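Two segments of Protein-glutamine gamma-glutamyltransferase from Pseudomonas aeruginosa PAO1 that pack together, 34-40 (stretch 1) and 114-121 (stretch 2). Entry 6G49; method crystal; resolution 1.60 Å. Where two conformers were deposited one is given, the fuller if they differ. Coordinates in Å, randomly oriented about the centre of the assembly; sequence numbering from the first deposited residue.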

# COMPACT_ATOMS: atom_id res chain seq x y z
N VAL A 34 6.23 16.32 -13.43
CA VAL A 34 5.03 15.41 -13.44
C VAL A 34 4.83 14.91 -12.00
O VAL A 34 5.55 14.02 -11.52
CB VAL A 34 5.20 14.28 -14.48
CG1 VAL A 34 4.12 13.21 -14.42
CG2 VAL A 34 5.28 14.84 -15.90
N THR A 35 3.88 15.54 -11.29
CA THR A 35 3.44 15.14 -9.95
C THR A 35 2.96 13.68 -9.96
O THR A 35 2.35 13.21 -10.93
CB THR A 35 2.26 16.02 -9.49
OG1 THR A 35 2.73 17.36 -9.39
CG2 THR A 35 1.66 15.59 -8.17
N GLY A 36 3.29 12.93 -8.91
CA GLY A 36 2.87 11.52 -8.87
C GLY A 36 3.70 10.76 -7.86
O GLY A 36 4.57 11.36 -7.14
N LEU A 37 3.39 9.47 -7.70
CA LEU A 37 4.12 8.62 -6.83
C LEU A 37 5.51 8.39 -7.39
O LEU A 37 5.65 8.20 -8.58
CB LEU A 37 3.47 7.24 -6.72
CG LEU A 37 2.17 7.18 -5.94
CD1 LEU A 37 1.53 5.81 -6.16
CD2 LEU A 37 2.44 7.42 -4.46
N SER A 38 6.48 8.26 -6.50
CA SER A 38 7.81 7.86 -6.93
C SER A 38 8.22 6.59 -6.18
O SER A 38 7.39 6.00 -5.47
CB SER A 38 8.76 8.98 -6.68
OG SER A 38 8.99 9.09 -5.34
N GLU A 39 9.47 6.16 -6.40
CA GLU A 39 9.93 4.86 -5.98
C GLU A 39 10.23 4.83 -4.49
O GLU A 39 10.46 3.73 -3.93
CB GLU A 39 11.16 4.39 -6.75
CG GLU A 39 12.39 5.20 -6.45
CD GLU A 39 12.45 6.62 -6.94
OE1 GLU A 39 11.73 6.97 -7.92
OE2 GLU A 39 13.29 7.38 -6.38
N SER A 40 10.25 5.98 -3.82
CA SER A 40 10.55 6.00 -2.37
C SER A 40 9.61 6.99 -1.69
O SER A 40 8.91 7.84 -2.36
CB SER A 40 11.99 6.31 -2.13
OG SER A 40 12.22 7.67 -2.40
N GLN A 114 -3.02 9.03 -16.88
CA GLN A 114 -2.27 10.22 -17.24
C GLN A 114 -0.79 9.90 -17.15
O GLN A 114 -0.37 8.96 -16.45
CB GLN A 114 -2.59 11.36 -16.29
CG GLN A 114 -4.05 11.78 -16.25
CD GLN A 114 -4.45 12.33 -17.60
OE1 GLN A 114 -3.95 13.37 -18.06
NE2 GLN A 114 -5.26 11.55 -18.26
N PRO A 115 0.07 10.65 -17.85
CA PRO A 115 1.51 10.43 -17.71
C PRO A 115 1.95 10.53 -16.24
O PRO A 115 1.51 11.43 -15.52
CB PRO A 115 2.11 11.60 -18.51
CG PRO A 115 1.05 11.94 -19.50
CD PRO A 115 -0.26 11.74 -18.77
N SER A 116 2.73 9.51 -15.83
CA SER A 116 3.30 9.42 -14.47
C SER A 116 4.82 9.65 -14.44
O SER A 116 5.38 9.86 -13.36
CB SER A 116 2.98 8.09 -13.87
OG SER A 116 3.63 7.09 -14.60
N SER A 117 5.47 9.52 -15.59
CA SER A 117 6.92 9.43 -15.71
C SER A 117 7.48 8.30 -14.84
O SER A 117 8.64 8.36 -14.42
CB SER A 117 7.56 10.77 -15.39
OG SER A 117 7.18 11.73 -16.34
N GLN A 118 6.69 7.26 -14.57
CA GLN A 118 7.09 6.10 -13.85
C GLN A 118 6.60 4.85 -14.56
O GLN A 118 5.60 4.87 -15.31
CB GLN A 118 6.64 6.12 -12.38
CG GLN A 118 7.12 7.30 -11.56
CD GLN A 118 8.60 7.21 -11.25
OE1 GLN A 118 9.30 6.26 -11.63
NE2 GLN A 118 9.06 8.17 -10.46
N PRO A 119 7.26 3.69 -14.40
CA PRO A 119 6.87 2.48 -15.11
C PRO A 119 5.89 1.52 -14.43
O PRO A 119 6.11 0.34 -14.46
CB PRO A 119 8.23 1.80 -15.26
CG PRO A 119 8.96 2.07 -13.98
CD PRO A 119 8.51 3.48 -13.62
N TRP A 120 4.91 2.04 -13.67
CA TRP A 120 3.96 1.27 -12.89
C TRP A 120 2.56 1.50 -13.46
O TRP A 120 2.21 2.69 -13.66
CB TRP A 120 4.00 1.66 -11.40
CG TRP A 120 5.43 1.72 -10.93
CD1 TRP A 120 6.38 0.76 -11.15
CD2 TRP A 120 6.07 2.78 -10.20
NE1 TRP A 120 7.57 1.16 -10.61
CE2 TRP A 120 7.43 2.40 -10.03
CE3 TRP A 120 5.66 4.00 -9.66
CZ2 TRP A 120 8.36 3.20 -9.37
CZ3 TRP A 120 6.58 4.82 -9.05
CH2 TRP A 120 7.92 4.43 -8.90
N LEU A 121 1.81 0.44 -13.70
CA LEU A 121 0.39 0.60 -14.02
C LEU A 121 -0.40 0.37 -12.74
O LEU A 121 -0.11 -0.53 -11.92
CB LEU A 121 -0.01 -0.41 -15.10
CG LEU A 121 0.70 -0.30 -16.45
CD1 LEU A 121 -0.07 -1.08 -17.50
CD2 LEU A 121 0.96 1.10 -16.88
O HOH W 1 4.75 9.74 -10.59
O HOH W 2 7.41 10.58 -9.77
O HOH W 3 11.57 9.20 -9.32
O HOH W 4 11.67 5.58 -10.71

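The two segments lie far apart in the sequence and pack together with no direct hydrogen bond between them. Van der Waals contacts and four bridging waters join them.

Val34 forms one end of the contact. Its CA-CB bond points toward stretch 2, and chi1 is t. CG1 lies 3.3 Å from Pro115 O and 3.6 Å from Ser116 C, so this methyl rests on backbone. CG2 lies 3.7 Å from Ser117 OG. The residue is exposed and poorly ordered, so these distances deserve some caution.

Gly36 has phi/psi of 162/178. At these angles a CB would be jammed against the carbonyl O of Thr35, which by itself calls for glycine.

Leu37 meets stretch 2 through its backbone. Its side chain, m at chi1 and t at chi2, leaves sideways and comes no closer than 4.6 Å. Leu37 O lies 3.4 Å from Gln118 CG and 3.5 Å from Trp120 CZ3. It also accepts hydrogen bonds from two waters. Water 1, 2.7 Å from Leu37 O, donates as well to Ser116 O at 2.8 Å. Water 2, 3.2 Å from Leu37 O, accepts from Gln118 NE2 at 3.0 Å.

Gln118 is m at both chi1 and chi2, with chi3 near 0°. Its CA-CB bond points toward stretch 1, and the folded chain brings the amide near Ser38 and Glu39. NE2 is 3.8 Å from Ser38 CA and 3.9 Å from Glu39 OE1. Waters fill the polar gap to Glu39. Water 3 donates to Glu39 OE1 at 2.6 Å and accepts from Gln118 NE2 at 2.9 Å. Water 4 donates to Glu39 OE1 at 3.1 Å and to Gln118 OE1 at 2.6 Å. Both ends of the amide are thus used. Glu39 is p at chi1 and m at chi2, which places OE1 within reach of both waters.

Trp120 is buried, with chi1 m and chi2 at -48°. Two conformers were deposited; the one given directs the ring edge at the stretch 1 backbone. CH2 lies 3.4 Å from Glu39 N and 3.5 Å from Ser38 C. These atoms and Leu37 O sit near the ring plane, so the backbone meets the edge rather than a face. Glu39 CB also lies 3.9 Å from CH2.

Ser116 points away and is p at chi1. Its OG accepts a hydrogen bond from Gln118 N at 3.1 Å, which ties the side chain to its own loop.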